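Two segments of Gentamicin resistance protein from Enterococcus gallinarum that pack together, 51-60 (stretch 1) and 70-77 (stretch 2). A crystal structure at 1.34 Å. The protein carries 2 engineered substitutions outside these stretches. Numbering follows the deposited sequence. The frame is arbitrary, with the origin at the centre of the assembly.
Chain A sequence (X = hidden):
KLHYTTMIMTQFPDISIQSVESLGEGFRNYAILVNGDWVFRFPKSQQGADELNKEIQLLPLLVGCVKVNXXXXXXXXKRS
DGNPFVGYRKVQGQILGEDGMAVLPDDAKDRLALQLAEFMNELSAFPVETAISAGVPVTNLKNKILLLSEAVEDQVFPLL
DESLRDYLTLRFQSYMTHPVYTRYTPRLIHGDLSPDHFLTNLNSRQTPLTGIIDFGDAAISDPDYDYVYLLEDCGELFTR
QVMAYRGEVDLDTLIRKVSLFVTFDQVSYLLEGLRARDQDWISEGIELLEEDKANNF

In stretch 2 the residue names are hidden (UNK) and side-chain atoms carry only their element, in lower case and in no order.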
# COMPACT_ATOMS: atom_id res chain seq x y z
N GLU A 51 -11.74 4.27 5.09
CA GLU A 51 -11.08 3.57 3.99
C GLU A 51 -11.87 2.35 3.57
O GLU A 51 -11.96 2.04 2.37
CB GLU A 51 -9.64 3.22 4.39
CG GLU A 51 -8.79 4.47 4.61
CD GLU A 51 -7.37 4.21 5.10
OE1 GLU A 51 -7.01 3.06 5.40
OE2 GLU A 51 -6.60 5.18 5.17
N LEU A 52 -12.48 1.64 4.53
CA LEU A 52 -13.29 0.48 4.18
C LEU A 52 -14.54 0.89 3.41
O LEU A 52 -14.93 0.23 2.44
CB LEU A 52 -13.65 -0.32 5.43
CG LEU A 52 -14.53 -1.53 5.15
CD1 LEU A 52 -13.88 -2.45 4.12
CD2 LEU A 52 -14.83 -2.29 6.43
N ASN A 53 -15.18 1.99 3.82
CA ASN A 53 -16.34 2.47 3.07
C ASN A 53 -15.97 2.79 1.62
O ASN A 53 -16.75 2.53 0.70
CB ASN A 53 -16.99 3.66 3.76
CG ASN A 53 -17.93 3.22 4.85
OD1 ASN A 53 -18.64 2.23 4.68
ND2 ASN A 53 -17.92 3.92 5.97
N LYS A 54 -14.77 3.33 1.41
CA LYS A 54 -14.26 3.55 0.06
C LYS A 54 -14.09 2.22 -0.67
O LYS A 54 -14.56 2.06 -1.80
CB LYS A 54 -12.94 4.32 0.12
CG LYS A 54 -12.16 4.37 -1.19
CD LYS A 54 -10.85 5.12 -1.03
CE LYS A 54 -9.86 4.40 -0.13
NZ LYS A 54 -8.71 5.31 0.22
N GLU A 55 -13.43 1.24 -0.03
CA GLU A 55 -13.24 -0.06 -0.69
C GLU A 55 -14.56 -0.74 -1.02
O GLU A 55 -14.68 -1.38 -2.07
CB GLU A 55 -12.36 -0.98 0.17
CG GLU A 55 -10.91 -0.52 0.28
CD GLU A 55 -10.05 -1.58 0.94
OE1 GLU A 55 -9.95 -1.57 2.18
OE2 GLU A 55 -9.50 -2.45 0.22
N ILE A 56 -15.56 -0.62 -0.14
CA ILE A 56 -16.86 -1.23 -0.40
C ILE A 56 -17.44 -0.73 -1.72
O ILE A 56 -18.05 -1.50 -2.48
CB ILE A 56 -17.81 -0.97 0.79
CG1 ILE A 56 -17.42 -1.85 1.98
CG2 ILE A 56 -19.28 -1.20 0.38
CD1 ILE A 56 -18.08 -1.45 3.28
N GLN A 57 -17.25 0.56 -2.03
CA GLN A 57 -17.79 1.12 -3.26
C GLN A 57 -16.86 0.87 -4.44
O GLN A 57 -17.32 0.64 -5.57
CB GLN A 57 -18.00 2.62 -3.11
CG GLN A 57 -18.98 3.03 -2.02
CD GLN A 57 -18.87 4.51 -1.75
OE1 GLN A 57 -18.23 4.93 -0.77
NE2 GLN A 57 -19.46 5.32 -2.61
N LEU A 58 -15.54 0.95 -4.22
CA LEU A 58 -14.59 0.91 -5.32
C LEU A 58 -14.38 -0.50 -5.85
O LEU A 58 -14.34 -0.72 -7.07
CB LEU A 58 -13.25 1.50 -4.88
CG LEU A 58 -12.13 1.39 -5.92
CD1 LEU A 58 -12.42 2.25 -7.15
CD2 LEU A 58 -10.78 1.78 -5.33
N LEU A 59 -14.17 -1.46 -4.96
CA LEU A 59 -13.71 -2.78 -5.41
C LEU A 59 -14.68 -3.43 -6.39
O LEU A 59 -14.20 -4.03 -7.37
CB LEU A 59 -13.38 -3.70 -4.23
CG LEU A 59 -12.18 -3.25 -3.38
CD1 LEU A 59 -11.99 -4.18 -2.18
CD2 LEU A 59 -10.92 -3.19 -4.22
N PRO A 60 -16.00 -3.37 -6.20
CA PRO A 60 -16.89 -4.00 -7.19
C PRO A 60 -16.74 -3.41 -8.57
O PRO A 60 -16.94 -4.13 -9.56
CB PRO A 60 -18.29 -3.77 -6.60
CG PRO A 60 -18.06 -3.67 -5.13
CD PRO A 60 -16.76 -2.92 -5.01
N UNK A 70 -9.07 -9.69 -6.61
CA UNK A 70 -9.08 -8.70 -5.54
C UNK A 70 -10.21 -9.07 -4.59
O UNK A 70 -11.10 -9.86 -4.94
c UNK A 70 -9.23 -7.26 -6.10
c UNK A 70 -10.63 -7.05 -6.71
c UNK A 70 -8.11 -6.94 -7.10
c UNK A 70 -10.79 -5.68 -7.37
N UNK A 71 -10.23 -8.52 -3.37
CA UNK A 71 -11.29 -8.90 -2.43
C UNK A 71 -12.67 -8.56 -2.97
O UNK A 71 -12.91 -7.49 -3.54
c UNK A 71 -10.98 -8.06 -1.19
c UNK A 71 -9.50 -7.82 -1.27
c UNK A 71 -9.25 -7.61 -2.74
N UNK A 72 -13.60 -9.48 -2.75
CA UNK A 72 -15.00 -9.27 -3.12
C UNK A 72 -15.84 -9.44 -1.87
O UNK A 72 -16.05 -10.57 -1.39
c UNK A 72 -14.76 -10.03 -5.48
o UNK A 72 -16.33 -10.31 -7.22
c UNK A 72 -15.42 -10.27 -4.17
c UNK A 72 -15.47 -10.82 -6.51
n UNK A 72 -15.19 -12.11 -6.55
N UNK A 73 -16.32 -8.33 -1.34
CA UNK A 73 -17.01 -8.35 -0.06
C UNK A 73 -18.39 -8.95 -0.25
O UNK A 73 -19.27 -8.33 -0.87
c UNK A 73 -14.54 -6.93 0.87
c UNK A 73 -14.52 -4.17 0.95
c UNK A 73 -13.35 -4.88 1.12
c UNK A 73 -15.70 -4.84 0.75
c UNK A 73 -13.35 -6.25 1.08
c UNK A 73 -15.75 -6.23 0.70
c UNK A 73 -17.08 -6.93 0.49
o UNK A 73 -12.19 -4.18 1.33
N UNK A 74 -18.59 -10.15 0.26
CA UNK A 74 -19.89 -10.81 0.23
C UNK A 74 -20.71 -10.45 1.46
O UNK A 74 -21.93 -10.32 1.38
c UNK A 74 -19.67 -12.34 0.12
c UNK A 74 -19.07 -12.68 -1.23
c UNK A 74 -20.96 -13.12 0.37
N UNK A 75 -20.04 -10.29 2.59
CA UNK A 75 -20.69 -10.00 3.86
C UNK A 75 -20.33 -8.58 4.27
O UNK A 75 -19.14 -8.23 4.31
o UNK A 75 -21.84 -16.27 3.52
c UNK A 75 -20.65 -12.41 4.56
c UNK A 75 -20.23 -11.00 4.92
c UNK A 75 -21.44 -14.99 3.87
c UNK A 75 -19.71 -13.36 4.17
c UNK A 75 -21.99 -12.78 4.59
c UNK A 75 -20.10 -14.65 3.83
c UNK A 75 -22.38 -14.06 4.25
N UNK A 76 -21.34 -7.75 4.51
CA UNK A 76 -21.12 -6.37 4.90
C UNK A 76 -21.81 -6.18 6.25
O UNK A 76 -23.04 -6.22 6.33
c UNK A 76 -21.39 -3.95 4.33
c UNK A 76 -21.61 -5.38 3.85
c UNK A 76 -20.86 -5.61 2.53
c UNK A 76 -21.14 -4.59 1.45
N UNK A 77 -21.01 -6.05 7.30
CA UNK A 77 -21.50 -5.94 8.65
C UNK A 77 -21.31 -4.55 9.24
O UNK A 77 -20.74 -3.65 8.62
O HOH W 1 -9.76 -5.10 0.91

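Position 70 carries four side-chain carbons and no other element. The chain forks at its first carbon, and one arm is two carbons long. The end of the long arm lies 4.0 Å from Leu59 CD2. A beta-branched chain of four carbons is isoleucine, so this is Ile70. The same terminal atom, Ile70 CD1, is 3.8 Å from Leu59 O.

Position 71 has three side-chain carbons, and they close a ring onto the backbone N. Its CB is 4.1 Å from Leu59 CD1. Only proline builds this ring, so this is Pro71. Its backbone also takes part: Pro71 O is 3.7 Å from Leu59 CD1.

Position 72 has three carbons in an unbranched row, the third carrying one oxygen and one nitrogen. It touches nothing on stretch 1. The amide after two methylene carbons identifies Gln72.

Position 73 has one carbon, then a ring of six carbons bearing one oxygen. It points toward the helix and meets Leu52, Glu55, Ile56 and Leu59. A hydroxylated six-membered ring is tyrosine, so this is Tyr73. Tyr73 CE2 is 3.7 Å from Leu52 CD1, and Tyr73 CD2 is 3.7 Å from Ile56 CG1. Tyr73 CZ is 3.6 Å from Leu59 CD1. Glu55 CB lies at the ring edge, near its plane.

Position 74 has one carbon carrying two more, three in all. It is out of reach. This short fork is Val74.

Position 75 has one carbon and a six-carbon ring with one oxygen, so it is Tyr75. It is out of reach of the helix, and its OH is hydrogen-bonded elsewhere in the structure.

Position 76 has four carbons, forked at the first, with one arm two carbons long. That arm ends 4.0 Å from Ile56 CG2. This is Ile76.

Position 77 has no side-chain atoms. It is Gly77.

The contact is mainly apolar. Helix and strand run at 140° between their N-to-C directions, with a closest axis approach of 10.3 Å. Tyr73 bridges much of this gap and has the largest covered area of either stretch. Leu52, Ile56 and Leu59 supply carbon atoms around its ring. Leu59 also reaches Ile70 and Pro71, while Ile56 extends the packing to Ile76. Water 1 also joins the two stretches. It donates a hydrogen bond to Glu55 OE2 at 2.8 Å and is hydrogen-bonded to Tyr73 OH at 2.6 Å. Water 1 thus links the tyrosine hydroxyl to the Glu55 carboxylate, and Leu59 CD1 lies 3.5 Å from Tyr73 OH.

Stretch 2, residues 70-77: IPQYVYIG
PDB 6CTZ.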